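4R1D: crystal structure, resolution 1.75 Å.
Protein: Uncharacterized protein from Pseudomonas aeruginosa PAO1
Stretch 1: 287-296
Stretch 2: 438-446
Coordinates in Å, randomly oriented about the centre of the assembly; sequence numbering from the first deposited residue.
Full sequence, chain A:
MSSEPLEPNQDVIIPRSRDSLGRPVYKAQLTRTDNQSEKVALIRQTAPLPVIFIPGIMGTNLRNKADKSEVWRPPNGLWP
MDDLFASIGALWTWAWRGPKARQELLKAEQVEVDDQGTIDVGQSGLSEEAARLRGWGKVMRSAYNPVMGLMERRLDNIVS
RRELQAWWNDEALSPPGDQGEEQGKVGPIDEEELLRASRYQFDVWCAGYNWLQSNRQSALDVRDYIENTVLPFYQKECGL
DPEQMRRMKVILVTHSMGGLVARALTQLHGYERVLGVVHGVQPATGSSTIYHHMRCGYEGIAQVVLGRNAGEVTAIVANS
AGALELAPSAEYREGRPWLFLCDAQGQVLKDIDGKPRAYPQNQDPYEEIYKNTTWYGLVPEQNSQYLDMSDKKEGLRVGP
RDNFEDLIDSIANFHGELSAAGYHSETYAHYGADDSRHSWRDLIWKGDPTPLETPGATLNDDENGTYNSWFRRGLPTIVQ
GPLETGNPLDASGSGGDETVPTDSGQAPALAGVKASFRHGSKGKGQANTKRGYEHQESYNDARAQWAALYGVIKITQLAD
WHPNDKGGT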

ATOM      1  N   SER A 287      -6.857 -14.730  -1.128  1.00 16.10           N
ATOM      2  CA  SER A 287      -6.142 -15.301  -2.272  1.00 15.22           C
ATOM      3  C   SER A 287      -4.898 -16.065  -1.842  1.00 14.64           C
ATOM      4  O   SER A 287      -4.013 -15.511  -1.191  1.00 14.24           O
ATOM      5  CB  SER A 287      -5.709 -14.197  -3.240  1.00 18.10           C
ATOM      6  OG  SER A 287      -4.951 -14.743  -4.302  1.00 16.98           O
ATOM      7  N   SER A 288      -4.814 -17.332  -2.240  1.00 13.97           N
ATOM      8  CA  SER A 288      -3.628 -18.139  -1.977  1.00 16.99           C
ATOM      9  C   SER A 288      -2.348 -17.557  -2.611  1.00 14.48           C
ATOM     10  O   SER A 288      -1.234 -17.956  -2.267  1.00 13.84           O
ATOM     11  CB  SER A 288      -3.857 -19.585  -2.454  1.00 16.42           C
ATOM     12  OG  SER A 288      -4.286 -19.592  -3.803  1.00 15.71           O
ATOM     13  N   THR A 289      -2.487 -16.626  -3.553  1.00 14.97           N
ATOM     14  CA  THR A 289      -1.280 -16.050  -4.139  1.00 13.57           C
ATOM     15  C   THR A 289      -0.382 -15.398  -3.093  1.00 14.58           C
ATOM     16  O   THR A 289       0.826 -15.356  -3.276  1.00 16.58           O
ATOM     17  CB  THR A 289      -1.563 -15.027  -5.276  1.00 12.97           C
ATOM     18  OG1 THR A 289      -2.229 -13.869  -4.738  1.00 17.96           O
ATOM     19  CG2 THR A 289      -2.391 -15.663  -6.391  1.00 16.47           C
ATOM     20  N   ILE A 290      -0.951 -14.904  -1.996  1.00 15.12           N
ATOM     21  CA  ILE A 290      -0.125 -14.233  -0.981  1.00 15.22           C
ATOM     22  C   ILE A 290       0.915 -15.190  -0.416  1.00 15.84           C
ATOM     23  O   ILE A 290       2.031 -14.789  -0.081  1.00 14.25           O
ATOM     24  CB  ILE A 290      -0.965 -13.598   0.170  1.00 16.09           C
ATOM     25  CG1 ILE A 290      -0.080 -12.694   1.038  1.00 20.78           C
ATOM     26  CG2 ILE A 290      -1.614 -14.667   1.033  1.00 19.11           C
ATOM     27  CD1 ILE A 290      -0.810 -12.113   2.240  1.00 27.95           C
ATOM     28  N   TYR A 291       0.560 -16.470  -0.331  1.00 13.73           N
ATOM     29  CA  TYR A 291       1.526 -17.461   0.127  1.00 17.27           C
ATOM     30  C   TYR A 291       2.654 -17.618  -0.890  1.00 14.22           C
ATOM     31  O   TYR A 291       3.817 -17.634  -0.531  1.00 15.97           O
ATOM     32  CB  TYR A 291       0.828 -18.798   0.382  1.00 15.14           C
ATOM     33  CG  TYR A 291       1.716 -19.854   0.987  1.00 15.65           C
ATOM     34  CD1 TYR A 291       2.602 -20.571   0.191  1.00 15.53           C
ATOM     35  CD2 TYR A 291       1.644 -20.162   2.338  1.00 15.78           C
ATOM     36  CE1 TYR A 291       3.406 -21.540   0.723  1.00 14.95           C
ATOM     37  CE2 TYR A 291       2.456 -21.148   2.889  1.00 15.26           C
ATOM     38  CZ  TYR A 291       3.323 -21.838   2.065  1.00 15.26           C
ATOM     39  OH  TYR A 291       4.151 -22.813   2.578  1.00 15.37           O
ATOM     40  N   HIS A 292       2.314 -17.732  -2.169  1.00 15.58           N
ATOM     41  CA  HIS A 292       3.353 -17.833  -3.187  1.00 14.82           C
ATOM     42  C   HIS A 292       4.314 -16.659  -3.078  1.00 16.90           C
ATOM     43  O   HIS A 292       5.530 -16.838  -3.026  1.00 16.11           O
ATOM     44  CB  HIS A 292       2.763 -17.839  -4.601  1.00 14.86           C
ATOM     45  CG  HIS A 292       3.802 -17.678  -5.666  1.00 16.53           C
ATOM     46  ND1 HIS A 292       4.280 -16.445  -6.054  1.00 17.97           N
ATOM     47  CD2 HIS A 292       4.498 -18.594  -6.382  1.00 20.84           C
ATOM     48  CE1 HIS A 292       5.210 -16.605  -6.981  1.00 18.75           C
ATOM     49  NE2 HIS A 292       5.361 -17.901  -7.199  1.00 22.19           N
ATOM     50  N   HIS A 293       3.760 -15.451  -3.043  1.00 16.51           N
ATOM     51  CA  HIS A 293       4.588 -14.252  -3.075  1.00 15.67           C
ATOM     52  C   HIS A 293       5.487 -14.110  -1.853  1.00 16.33           C
ATOM     53  O   HIS A 293       6.649 -13.745  -1.991  1.00 16.32           O
ATOM     54  CB  HIS A 293       3.718 -13.011  -3.294  1.00 14.78           C
ATOM     55  CG  HIS A 293       2.905 -13.088  -4.547  1.00 16.74           C
ATOM     56  ND1 HIS A 293       1.777 -12.325  -4.762  1.00 20.63           N
ATOM     57  CD2 HIS A 293       3.050 -13.864  -5.646  1.00 15.57           C
ATOM     58  CE1 HIS A 293       1.270 -12.620  -5.948  1.00 15.37           C
ATOM     59  NE2 HIS A 293       2.024 -13.553  -6.504  1.00 20.10           N
ATOM     60  N   MET A 294       4.958 -14.423  -0.672  1.00 16.28           N
ATOM     61  CA  MET A 294       5.734 -14.332   0.549  1.00 14.65           C
ATOM     62  C   MET A 294       6.824 -15.394   0.628  1.00 16.74           C
ATOM     63  O   MET A 294       7.850 -15.178   1.262  1.00 15.67           O
ATOM     64  CB  MET A 294       4.828 -14.395   1.784  1.00 14.69           C
ATOM     65  CG  MET A 294       3.957 -13.149   1.946  1.00 16.90           C
ATOM     66  SD  MET A 294       3.021 -13.147   3.480  1.00 16.54           S
ATOM     67  CE  MET A 294       4.355 -12.783   4.623  1.00 17.61           C
ATOM     68  N   ARG A 295       6.608 -16.537  -0.010  1.00 17.31           N
ATOM     69  CA  ARG A 295       7.628 -17.587   0.034  1.00 15.09           C
ATOM     70  C   ARG A 295       8.587 -17.574  -1.165  1.00 16.20           C
ATOM     71  O   ARG A 295       9.701 -18.103  -1.066  1.00 17.90           O
ATOM     72  CB  ARG A 295       6.984 -18.977   0.197  1.00 16.98           C
ATOM     73  CG  ARG A 295       6.271 -19.204   1.534  1.00 16.95           C
ATOM     74  CD  ARG A 295       7.215 -19.027   2.695  1.00 17.13           C
ATOM     75  NE  ARG A 295       8.369 -19.917   2.586  1.00 18.55           N
ATOM     76  CZ  ARG A 295       8.395 -21.164   3.058  1.00 20.70           C
ATOM     77  NH1 ARG A 295       7.335 -21.666   3.673  1.00 18.74           N
ATOM     78  NH2 ARG A 295       9.491 -21.905   2.927  1.00 19.38           N
ATOM     79  N   CYS A 296       8.184 -16.961  -2.281  1.00 15.71           N
ATOM     80  CA  CYS A 296       8.968 -17.053  -3.523  1.00 16.91           C
ATOM     81  C   CYS A 296       9.321 -15.726  -4.190  1.00 17.96           C
ATOM     82  O   CYS A 296      10.091 -15.715  -5.149  1.00 19.57           O
ATOM     83  CB  CYS A 296       8.223 -17.875  -4.581  1.00 18.07           C
ATOM     84  SG  CYS A 296       7.659 -19.503  -4.055  1.00 19.56           S
ATOM     85  N   HIS A 438      -3.727 -20.110 -13.865  1.00 24.75           N
ATOM     86  CA  HIS A 438      -3.681 -21.017 -12.717  1.00 21.41           C
ATOM     87  C   HIS A 438      -3.845 -20.296 -11.382  1.00 20.21           C
ATOM     88  O   HIS A 438      -4.405 -20.857 -10.435  1.00 21.93           O
ATOM     89  CB  HIS A 438      -2.419 -21.897 -12.739  1.00 28.71           C
ATOM     90  CG  HIS A 438      -1.184 -21.226 -12.220  1.00 29.89           C
ATOM     91  ND1 HIS A 438      -0.389 -20.417 -13.004  1.00 38.38           N
ATOM     92  CD2 HIS A 438      -0.586 -21.276 -11.003  1.00 23.66           C
ATOM     93  CE1 HIS A 438       0.633 -19.980 -12.288  1.00 31.46           C
ATOM     94  NE2 HIS A 438       0.535 -20.486 -11.071  1.00 28.81           N
ATOM     95  N   SER A 439      -3.340 -19.064 -11.317  1.00 18.68           N
ATOM     96  CA  SER A 439      -3.587 -18.169 -10.189  1.00 15.13           C
ATOM     97  C   SER A 439      -3.099 -18.720  -8.844  1.00 18.04           C
ATOM     98  O   SER A 439      -3.605 -18.318  -7.796  1.00 16.35           O
ATOM     99  CB  SER A 439      -5.083 -17.857 -10.085  1.00 18.53           C
ATOM    100  OG  SER A 439      -5.627 -17.412 -11.322  1.00 19.02           O
ATOM    101  N   TRP A 440      -2.122 -19.623  -8.876  1.00 17.77           N
ATOM    102  CA  TRP A 440      -1.634 -20.287  -7.661  1.00 19.57           C
ATOM    103  C   TRP A 440      -2.777 -20.843  -6.821  1.00 17.30           C
ATOM    104  O   TRP A 440      -2.700 -20.893  -5.587  1.00 18.94           O
ATOM    105  CB  TRP A 440      -0.752 -19.328  -6.840  1.00 18.72           C
ATOM    106  CG  TRP A 440       0.434 -18.914  -7.631  1.00 19.52           C
ATOM    107  CD1 TRP A 440       0.657 -17.699  -8.206  1.00 21.46           C
ATOM    108  CD2 TRP A 440       1.538 -19.746  -8.001  1.00 19.35           C
ATOM    109  NE1 TRP A 440       1.850 -17.715  -8.898  1.00 22.11           N
ATOM    110  CE2 TRP A 440       2.409 -18.963  -8.784  1.00 21.06           C
ATOM    111  CE3 TRP A 440       1.881 -21.075  -7.735  1.00 20.56           C
ATOM    112  CZ2 TRP A 440       3.596 -19.465  -9.308  1.00 21.66           C
ATOM    113  CZ3 TRP A 440       3.058 -21.576  -8.252  1.00 19.95           C
ATOM    114  CH2 TRP A 440       3.904 -20.775  -9.033  1.00 22.94           C
ATOM    115  N   ARG A 441      -3.825 -21.293  -7.500  1.00 19.40           N
ATOM    116  CA  ARG A 441      -5.041 -21.713  -6.819  1.00 18.01           C
ATOM    117  C   ARG A 441      -4.784 -22.942  -5.941  1.00 16.97           C
ATOM    118  O   ARG A 441      -5.285 -23.028  -4.821  1.00 15.11           O
ATOM    119  CB  ARG A 441      -6.145 -21.976  -7.839  1.00 17.73           C
ATOM    120  CG  ARG A 441      -7.488 -22.304  -7.215  1.00 12.74           C
ATOM    121  CD  ARG A 441      -7.719 -23.830  -7.113  1.00 19.04           C
ATOM    122  NE  ARG A 441      -9.004 -24.090  -6.489  1.00 18.76           N
ATOM    123  CZ  ARG A 441      -9.810 -25.111  -6.779  1.00 19.95           C
ATOM    124  NH1 ARG A 441      -9.476 -26.006  -7.703  1.00 16.68           N
ATOM    125  NH2 ARG A 441     -10.964 -25.216  -6.144  1.00 17.97           N
ATOM    126  N   ASP A 442      -4.025 -23.899  -6.463  1.00 19.95           N
ATOM    127  CA  ASP A 442      -3.503 -24.977  -5.633  1.00 17.86           C
ATOM    128  C   ASP A 442      -2.054 -24.663  -5.382  1.00 18.68           C
ATOM    129  O   ASP A 442      -1.261 -24.586  -6.320  1.00 24.96           O
ATOM    130  CB  ASP A 442      -3.607 -26.339  -6.330  1.00 18.74           C
ATOM    131  CG  ASP A 442      -5.038 -26.791  -6.508  1.00 21.99           C
ATOM    132  OD1 ASP A 442      -5.890 -26.390  -5.693  1.00 23.23           O
ATOM    133  OD2 ASP A 442      -5.318 -27.550  -7.459  1.00 24.11           O
ATOM    134  N   LEU A 443      -1.708 -24.453  -4.119  1.00 16.77           N
ATOM    135  CA  LEU A 443      -0.354 -24.110  -3.771  1.00 17.33           C
ATOM    136  C   LEU A 443       0.298 -25.431  -3.402  1.00 21.35           C
ATOM    137  O   LEU A 443      -0.026 -26.015  -2.373  1.00 18.40           O
ATOM    138  CB  LEU A 443      -0.344 -23.145  -2.591  1.00 16.82           C
ATOM    139  CG  LEU A 443       0.898 -22.270  -2.409  1.00 17.47           C
ATOM    140  CD1 LEU A 443       2.158 -23.119  -2.435  1.00 21.03           C
ATOM    141  CD2 LEU A 443       0.948 -21.213  -3.487  1.00 20.13           C
ATOM    142  N   ILE A 444       1.206 -25.900  -4.250  1.00 16.97           N
ATOM    143  CA  ILE A 444       1.763 -27.244  -4.099  1.00 18.15           C
ATOM    144  C   ILE A 444       3.264 -27.255  -3.855  1.00 19.13           C
ATOM    145  O   ILE A 444       4.034 -26.711  -4.635  1.00 19.22           O
ATOM    146  CB  ILE A 444       1.495 -28.090  -5.355  1.00 18.50           C
ATOM    147  CG1 ILE A 444      -0.008 -28.193  -5.625  1.00 21.11           C
ATOM    148  CG2 ILE A 444       2.131 -29.476  -5.207  1.00 20.10           C
ATOM    149  CD1 ILE A 444      -0.336 -28.423  -7.113  1.00 22.70           C
ATOM    150  N   TRP A 445       3.673 -27.888  -2.757  1.00 15.74           N
ATOM    151  CA  TRP A 445       5.076 -28.163  -2.506  1.00 14.89           C
ATOM    152  C   TRP A 445       5.259 -29.615  -2.902  1.00 22.81           C
ATOM    153  O   TRP A 445       4.674 -30.503  -2.280  1.00 22.20           O
ATOM    154  CB  TRP A 445       5.388 -28.059  -1.019  1.00 18.51           C
ATOM    155  CG  TRP A 445       5.607 -26.679  -0.464  1.00 18.35           C
ATOM    156  CD1 TRP A 445       4.733 -25.953   0.304  1.00 23.05           C
ATOM    157  CD2 TRP A 445       6.796 -25.892  -0.569  1.00 19.56           C
ATOM    158  NE1 TRP A 445       5.304 -24.755   0.667  1.00 19.42           N
ATOM    159  CE2 TRP A 445       6.569 -24.694   0.143  1.00 19.76           C
ATOM    160  CE3 TRP A 445       8.031 -26.080  -1.197  1.00 17.28           C
ATOM    161  CZ2 TRP A 445       7.528 -23.687   0.236  1.00 16.75           C
ATOM    162  CZ3 TRP A 445       8.983 -25.080  -1.101  1.00 20.22           C
ATOM    163  CH2 TRP A 445       8.721 -23.893  -0.399  1.00 20.62           C
ATOM    164  N   LYS A 446       6.055 -29.859  -3.931  1.00 20.63           N
ATOM    165  CA  LYS A 446       6.260 -31.218  -4.414  1.00 22.93           C
ATOM    166  C   LYS A 446       7.676 -31.671  -4.088  1.00 23.81           C
ATOM    167  O   LYS A 446       8.644 -30.986  -4.410  1.00 23.13           O
ATOM    168  CB  LYS A 446       6.002 -31.271  -5.918  1.00 23.36           C
ATOM    169  CG  LYS A 446       6.155 -32.647  -6.525  1.00 28.88           C
ATOM    170  CD  LYS A 446       6.003 -32.597  -8.033  1.00 31.51           C
ATOM    171  CE  LYS A 446       4.547 -32.609  -8.444  1.00 39.58           C
ATOM    172  NZ  LYS A 446       4.396 -32.986  -9.882  1.00 52.04           N
TER

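A helix often docks against a neighbouring segment by fixing a few polar contacts precisely and letting aromatic and aliphatic groups fill the space between them. The two stretches here, 148 or more residues apart in sequence wherever they touch, illustrate the principle well. Two hydrogen bonds connect them. At the start of the helical stretch, Ser-288 OG donates to Trp-440 O at 2.7 Å, so that a small hydroxyl satisfies a main-chain carbonyl in a loop. Farther along, the indole of Trp-445 donates through NE1 to Tyr-291 OH at 3.0 Å, with an N-H...O angle of 170°. This nearly linear bond runs edge to edge: each polar atom lies near the plane of the other ring, and the two rings meet rim to rim with their planes at 83°.

The first turn of the helix is itself secured locally. Ser-287 OG accepts from Thr-289 N at 3.2 Å, a capping bond that occupies an amide otherwise lacking an acceptor from a preceding helical turn. Thr-289 turns its methyl to the loop, where CG2 lies 3.2 Å from Ser-439 O and near the plane of the Trp-440 ring, at its edge.

The backbones come closest here, with Thr-289 CA and Trp-440 CA 5.5 Å apart. Beyond this point side chains span the gap: the helix and the strand formed by 443-446 run with their N-to-C directions at 45°, and their axes approach no nearer than 9.6 Å.

Trp-440, which has the largest covered area of any residue in the contact, presents a ring face to His-292. The imidazole and the five-membered ring of the indole form an offset stack, with centroids 3.9 Å apart and planes inclined by 24°. The same face also receives His-292 CB, which sits 4.0 Å from the centroid of that five-membered ring in a CH-pi contact almost along the ring normal. One indole surface thus accommodates both the aromatic and the aliphatic part of the histidine.

Leu-443 supplies the aliphatic filling. Its CG packs 3.5 Å from Tyr-291 CD1, while its CD2 reaches to 4.0 Å from His-292 CB. The alternation expected of a strand is evident: Leu-443 and Trp-445 point toward the helix, whereas Ile-444 makes no contact with it. At the outer end, the Arg-295 guanidinium lays one face against Trp-445, with NH2 3.8 Å from CZ2, extending the packing beyond the tyrosine-tryptophan hydrogen bond.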